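Local coordinates for DPS family dna-binding stress response protein (Thermosynechococcus elongatus, PDB 2C41) that acts as an antioxidant protein of the Dps family, binding and oxidising iron within a twelve-subunit shell, and probably binds DNA, at the interface of chains A and B and the interface of chains A and C. Numbering follows the deposited sequence. Chains: chain A/B/C, DPS family dna-binding stress response protein.

Contact 1: the interface of chains A and B. Residues chain A 34, 36, 41, 45; chain B 144-145, 148.
A:Phe41 and A:His45, at the helical start of helix 41-68, meet B:Trp144, B:Phe145 and B:Glu148 near the end of helix 126-149, while A:Thr36 is extended in the preceding linker. A:Trp34 and A:His45 lie in the signature region of Dps proteins; A:His45 corresponds to an iron-binding histidine of the family's ferroxidase centre, though no metal is part of this patch. A:Phe41 is the wedge. With CG anti to the backbone N (chi1 179°), its ring projects toward chain B and is touched on one face by B:Glu148, whose CB lies 3.5 Å from A:Phe41 CD1. The other face rests on A:His45 CB. One edge points into the centre of the B:Phe145 face, the planes 86° apart, and A:Phe41 CE2 comes to 3.6 Å from B:Phe145 CD2. A:Phe41 CZ lies over the B:Trp144 indole near its rim, 3.7 Å from B:Trp144 CZ2. The A:His45 imidazole stands nearly perpendicular to both chain B rings: its CD2 lies 3.6 Å from B:Phe145 CZ, while its CE1 approaches B:Trp144 CH2. Exchanging A:Phe41 for an alanine would probably leave a gap beneath B:Glu148 CB and over the face of B:Phe145, and take the support of CZ from the B:Trp144 indole. The B:Glu148 chain bends at chi2 (-53°), laying CG along the A:Phe41 ring; its carboxylate ends near the A:Thr36 carbonyl oxygen, another acceptor, without a hydrogen bond between them.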
ATOM      1  N   TRP A  34      -2.212 -29.768  -6.208  1.00 13.11           N
ATOM      2  CA  TRP A  34      -2.136 -30.617  -5.022  1.00 13.35           C
ATOM      3  C   TRP A  34      -1.299 -31.880  -5.216  1.00 13.80           C
ATOM      4  O   TRP A  34      -0.596 -32.302  -4.298  1.00 13.91           O
ATOM      5  CB  TRP A  34      -3.545 -31.010  -4.532  1.00 13.32           C
ATOM      6  CG  TRP A  34      -4.406 -29.854  -4.088  1.00 13.59           C
ATOM      7  CD1 TRP A  34      -3.996 -28.725  -3.423  1.00 13.11           C
ATOM      8  CD2 TRP A  34      -5.824 -29.726  -4.257  1.00 13.71           C
ATOM      9  NE1 TRP A  34      -5.072 -27.899  -3.189  1.00 13.41           N
ATOM     10  CE2 TRP A  34      -6.204 -28.492  -3.684  1.00 13.77           C
ATOM     11  CE3 TRP A  34      -6.813 -30.538  -4.844  1.00 13.72           C
ATOM     12  CZ2 TRP A  34      -7.537 -28.040  -3.686  1.00 12.94           C
ATOM     13  CZ3 TRP A  34      -8.133 -30.091  -4.843  1.00 13.97           C
ATOM     14  CH2 TRP A  34      -8.483 -28.855  -4.257  1.00 13.90           C
ATOM     15  N   THR A  36       0.990 -32.675  -7.763  1.00 15.45           N
ATOM     16  CA  THR A  36       2.303 -32.619  -8.403  1.00 16.03           C
ATOM     17  C   THR A  36       3.395 -33.035  -7.397  1.00 15.40           C
ATOM     18  O   THR A  36       3.210 -32.951  -6.185  1.00 15.02           O
ATOM     19  CB  THR A  36       2.549 -31.252  -9.091  1.00 16.48           C
ATOM     20  OG1 THR A  36       3.648 -31.358 -10.014  1.00 18.62           O
ATOM     21  CG2 THR A  36       2.808 -30.168  -8.067  1.00 17.42           C
ATOM     22  N   PHE A  41       8.850 -29.675  -7.640  1.00 13.09           N
ATOM     23  CA  PHE A  41       7.604 -29.449  -6.888  1.00 12.85           C
ATOM     24  C   PHE A  41       7.252 -27.983  -6.687  1.00 12.76           C
ATOM     25  O   PHE A  41       6.156 -27.572  -7.033  1.00 12.91           O
ATOM     26  CB  PHE A  41       7.594 -30.139  -5.514  1.00 13.15           C
ATOM     27  CG  PHE A  41       6.319 -29.883  -4.731  1.00 13.50           C
ATOM     28  CD1 PHE A  41       5.147 -30.565  -5.040  1.00 15.01           C
ATOM     29  CD2 PHE A  41       6.288 -28.930  -3.713  1.00 14.07           C
ATOM     30  CE1 PHE A  41       3.956 -30.318  -4.321  1.00 14.91           C
ATOM     31  CE2 PHE A  41       5.108 -28.673  -2.991  1.00 14.98           C
ATOM     32  CZ  PHE A  41       3.947 -29.374  -3.298  1.00 14.42           C
ATOM     33  N   HIS A  45       4.039 -26.529  -8.402  1.00 13.27           N
ATOM     34  CA  HIS A  45       2.997 -26.197  -7.422  1.00 13.06           C
ATOM     35  C   HIS A  45       2.551 -24.747  -7.659  1.00 12.89           C
ATOM     36  O   HIS A  45       1.350 -24.467  -7.734  1.00 12.83           O
ATOM     37  CB  HIS A  45       3.551 -26.422  -6.001  1.00 13.08           C
ATOM     38  CG  HIS A  45       2.556 -26.275  -4.878  1.00 13.65           C
ATOM     39  ND1 HIS A  45       1.502 -27.143  -4.684  1.00 14.50           N
ATOM     40  CD2 HIS A  45       2.532 -25.418  -3.827  1.00 13.74           C
ATOM     41  CE1 HIS A  45       0.844 -26.800  -3.588  1.00 14.37           C
ATOM     42  NE2 HIS A  45       1.450 -25.759  -3.048  1.00 13.92           N
TER
ATOM     43  N   TRP B 144       5.810 -31.798   4.186  1.00 13.47           N
ATOM     44  CA  TRP B 144       5.168 -32.221   2.948  1.00 14.01           C
ATOM     45  C   TRP B 144       5.902 -31.674   1.714  1.00 13.79           C
ATOM     46  O   TRP B 144       6.244 -32.442   0.818  1.00 13.49           O
ATOM     47  CB  TRP B 144       3.676 -31.848   2.958  1.00 14.73           C
ATOM     48  CG  TRP B 144       3.051 -31.791   1.591  1.00 15.80           C
ATOM     49  CD1 TRP B 144       3.104 -32.751   0.609  1.00 16.97           C
ATOM     50  CD2 TRP B 144       2.281 -30.714   1.060  1.00 16.34           C
ATOM     51  NE1 TRP B 144       2.416 -32.324  -0.500  1.00 16.78           N
ATOM     52  CE2 TRP B 144       1.901 -31.079  -0.252  1.00 16.86           C
ATOM     53  CE3 TRP B 144       1.865 -29.476   1.568  1.00 16.20           C
ATOM     54  CZ2 TRP B 144       1.125 -30.247  -1.065  1.00 17.59           C
ATOM     55  CZ3 TRP B 144       1.101 -28.640   0.746  1.00 17.16           C
ATOM     56  CH2 TRP B 144       0.743 -29.034  -0.552  1.00 17.25           C
ATOM     57  N   PHE B 145       6.153 -30.365   1.678  1.00 13.66           N
ATOM     58  CA  PHE B 145       6.923 -29.752   0.581  1.00 13.91           C
ATOM     59  C   PHE B 145       8.237 -30.475   0.331  1.00 13.73           C
ATOM     60  O   PHE B 145       8.544 -30.862  -0.797  1.00 13.94           O
ATOM     61  CB  PHE B 145       7.229 -28.289   0.884  1.00 13.95           C
ATOM     62  CG  PHE B 145       6.221 -27.326   0.323  1.00 14.79           C
ATOM     63  CD1 PHE B 145       4.903 -27.329   0.780  1.00 15.99           C
ATOM     64  CD2 PHE B 145       6.597 -26.394  -0.636  1.00 15.97           C
ATOM     65  CE1 PHE B 145       3.960 -26.429   0.272  1.00 16.86           C
ATOM     66  CE2 PHE B 145       5.662 -25.482  -1.157  1.00 16.22           C
ATOM     67  CZ  PHE B 145       4.345 -25.498  -0.699  1.00 15.56           C
ATOM     68  N   GLU B 148       7.998 -34.011  -1.129  1.00 14.33           N
ATOM     69  CA  GLU B 148       7.678 -33.998  -2.556  1.00 14.70           C
ATOM     70  C   GLU B 148       8.926 -33.930  -3.448  1.00 14.58           C
ATOM     71  O   GLU B 148       8.990 -34.596  -4.478  1.00 14.22           O
ATOM     72  CB  GLU B 148       6.693 -32.869  -2.887  1.00 14.95           C
ATOM     73  CG  GLU B 148       5.298 -33.046  -2.251  1.00 17.46           C
ATOM     74  CD  GLU B 148       4.678 -34.408  -2.551  1.00 21.77           C
ATOM     75  OE1 GLU B 148       4.041 -35.013  -1.645  1.00 22.01           O
ATOM     76  OE2 GLU B 148       4.844 -34.886  -3.695  1.00 21.66           O
TER

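Contact 2: the interface of chains A and C. Residues chain A 24, 27-28, 31, 88-89; chain C 75-77.
A:Lys31 and C:Asp76 form a salt bridge across this subunit interface of the Dps shell, the ammonium NZ donating a hydrogen bond to carboxylate oxygen OD2 at 2.9 Å. The nitrogen approaches from above the carboxylate plane, 35° out of it. Alongside the charged pair, the aliphatic stem of A:Lys31 runs past C:Ala75, whose methyl CB packs 3.6 Å from A:Lys31 CG. C:Pro77 supplies the main apolar surface on the other side of the patch. Its ring atom CG sits 3.9 Å from A:Leu27 CB and lies against the amide nitrogen of A:Asn28, while its CB touches A:Pro88 CB at 4.0 Å. The pyrrolidine is thus lodged between helix 7-35 and the loop carrying A:Pro88 and A:Ser89.

A water molecule adds a polar link: it hydrogen-bonds to the carbonyl oxygen of A:Leu27 at 2.8 Å and to that of C:Ala75 at 2.7 Å, joining two backbone acceptors that could not bond to each other directly.

Behind the salt bridge, A:Ser89 helps to position the lysine. A:Lys31 NZ donates to the hydroxyl OG of A:Ser89 at 2.8 Å, so the ammonium is held by its own subunit as well as by its partner. The lysine chain leaves CA opposite the backbone nitrogen (chi1 171°) and runs straight to NZ, a shape that reaches both acceptors from the helix. The backbone carbonyl of A:Ser89 also faces the C:Asp76 side chain; proximity of the ammonium would probably ease the electrostatic cost of placing this oxygen near a carboxylate.

The interface is two-fold symmetric, and an equivalent patch forms with the chains exchanged. In the ferritin-like four-helix bundle, C:Ala75, C:Asp76 and C:Pro77 lie in the connection between helices 41-68 and 95-122, which is pressed against successive turns of helix 7-35 of chain A.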
ATOM      1  N   VAL A  24     -14.435 -26.568 -14.563  1.00 13.25           N
ATOM      2  CA  VAL A  24     -13.734 -27.852 -14.652  1.00 13.47           C
ATOM      3  C   VAL A  24     -12.215 -27.644 -14.822  1.00 13.54           C
ATOM      4  O   VAL A  24     -11.407 -28.322 -14.187  1.00 13.34           O
ATOM      5  CB  VAL A  24     -14.297 -28.715 -15.808  1.00 13.27           C
ATOM      6  CG1 VAL A  24     -13.489 -30.021 -15.964  1.00 14.86           C
ATOM      7  CG2 VAL A  24     -15.780 -29.021 -15.581  1.00 13.89           C
ATOM      8  N   LEU A  27     -10.770 -26.664 -11.478  1.00 13.10           N
ATOM      9  CA  LEU A  27     -10.683 -27.802 -10.565  1.00 13.02           C
ATOM     10  C   LEU A  27      -9.579 -28.782 -10.985  1.00 12.80           C
ATOM     11  O   LEU A  27      -8.894 -29.337 -10.126  1.00 12.55           O
ATOM     12  CB  LEU A  27     -12.037 -28.507 -10.405  1.00 12.98           C
ATOM     13  CG  LEU A  27     -13.116 -27.641  -9.741  1.00 13.02           C
ATOM     14  CD1 LEU A  27     -14.473 -28.336  -9.757  1.00 14.64           C
ATOM     15  CD2 LEU A  27     -12.709 -27.237  -8.315  1.00 15.02           C
ATOM     16  N   ASN A  28      -9.406 -28.967 -12.297  1.00 12.79           N
ATOM     17  CA  ASN A  28      -8.253 -29.714 -12.832  1.00 12.66           C
ATOM     18  C   ASN A  28      -6.931 -29.108 -12.352  1.00 12.43           C
ATOM     19  O   ASN A  28      -6.047 -29.832 -11.896  1.00 12.46           O
ATOM     20  CB  ASN A  28      -8.246 -29.745 -14.365  1.00 12.24           C
ATOM     21  CG  ASN A  28      -9.228 -30.756 -14.958  1.00 12.76           C
ATOM     22  OD1 ASN A  28      -9.382 -30.830 -16.186  1.00 14.88           O
ATOM     23  ND2 ASN A  28      -9.899 -31.525 -14.101  1.00  9.84           N
ATOM     24  N   LYS A  31      -6.237 -29.993  -8.821  1.00 12.33           N
ATOM     25  CA  LYS A  31      -5.692 -31.344  -8.782  1.00 12.38           C
ATOM     26  C   LYS A  31      -4.181 -31.344  -9.044  1.00 12.33           C
ATOM     27  O   LYS A  31      -3.421 -31.927  -8.283  1.00 12.41           O
ATOM     28  CB  LYS A  31      -6.407 -32.263  -9.783  1.00 11.61           C
ATOM     29  CG  LYS A  31      -5.715 -33.628  -9.923  1.00 13.58           C
ATOM     30  CD  LYS A  31      -6.574 -34.609 -10.697  1.00 13.93           C
ATOM     31  CE  LYS A  31      -5.852 -35.946 -10.867  1.00 13.94           C
ATOM     32  NZ  LYS A  31      -6.574 -36.781 -11.884  1.00 14.55           N
ATOM     33  N   PRO A  88     -12.752 -33.644 -17.513  1.00 16.63           N
ATOM     34  CA  PRO A  88     -12.442 -33.572 -16.090  1.00 16.69           C
ATOM     35  C   PRO A  88     -11.350 -34.596 -15.790  1.00 16.61           C
ATOM     36  O   PRO A  88     -11.415 -35.725 -16.284  1.00 16.31           O
ATOM     37  CB  PRO A  88     -13.765 -33.966 -15.418  1.00 16.96           C
ATOM     38  CG  PRO A  88     -14.463 -34.826 -16.443  1.00 17.33           C
ATOM     39  CD  PRO A  88     -14.091 -34.218 -17.763  1.00 17.02           C
ATOM     40  N   SER A  89     -10.334 -34.193 -15.035  1.00 16.25           N
ATOM     41  CA  SER A  89      -9.193 -35.069 -14.787  1.00 16.47           C
ATOM     42  C   SER A  89      -9.603 -36.289 -13.982  1.00 16.89           C
ATOM     43  O   SER A  89     -10.389 -36.182 -13.040  1.00 16.70           O
ATOM     44  CB  SER A  89      -8.066 -34.315 -14.077  1.00 16.16           C
ATOM     45  OG  SER A  89      -6.889 -35.102 -14.058  1.00 15.77           O
TER
ATOM     46  N   ALA C  75      -9.697 -34.781  -5.743  1.00 16.15           N
ATOM     47  CA  ALA C  75      -9.032 -34.016  -6.805  1.00 16.31           C
ATOM     48  C   ALA C  75      -9.713 -34.136  -8.164  1.00 16.43           C
ATOM     49  O   ALA C  75      -9.781 -33.161  -8.918  1.00 16.23           O
ATOM     50  CB  ALA C  75      -7.553 -34.428  -6.910  1.00 16.63           C
ATOM     51  N   ASP C  76     -10.195 -35.332  -8.489  1.00 16.02           N
ATOM     52  CA  ASP C  76     -10.928 -35.541  -9.740  1.00 16.25           C
ATOM     53  C   ASP C  76     -12.245 -34.767  -9.622  1.00 15.97           C
ATOM     54  O   ASP C  76     -12.991 -34.984  -8.674  1.00 16.18           O
ATOM     55  CB  ASP C  76     -11.215 -37.040  -9.943  1.00 15.98           C
ATOM     56  CG  ASP C  76      -9.958 -37.876 -10.238  1.00 17.18           C
ATOM     57  OD1 ASP C  76     -10.148 -39.088 -10.507  1.00 18.12           O
ATOM     58  OD2 ASP C  76      -8.802 -37.368 -10.187  1.00 15.44           O
ATOM     59  N   PRO C  77     -12.519 -33.828 -10.551  1.00 16.18           N
ATOM     60  CA  PRO C  77     -13.773 -33.061 -10.463  1.00 16.21           C
ATOM     61  C   PRO C  77     -15.042 -33.913 -10.331  1.00 16.19           C
ATOM     62  O   PRO C  77     -15.989 -33.496  -9.653  1.00 16.07           O
ATOM     63  CB  PRO C  77     -13.772 -32.270 -11.772  1.00 16.43           C
ATOM     64  CG  PRO C  77     -12.309 -32.035 -12.032  1.00 16.38           C
ATOM     65  CD  PRO C  77     -11.697 -33.384 -11.691  1.00 16.19           C
TER
HETATM   66  O   HOH W   1     -10.216 -30.649  -8.067  1.00 13.64           O

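Contact 1 and contact 2 lie about 17 Å apart, measured between the centres of their C-alpha atoms, and both draw on helix 7-35 of chain A. Contact 2 uses successive turns of its later half, whereas contact 1 uses A:Trp34 near its end and continues into the start of helix 41-68. One subunit therefore meets two neighbours through adjoining stretches of chain. Contact 2 belongs to a two-fold interface, while contact 1 belongs to one that is not an exact two-fold; repeated in all twelve copies, these different kinds of contact help to close the shell.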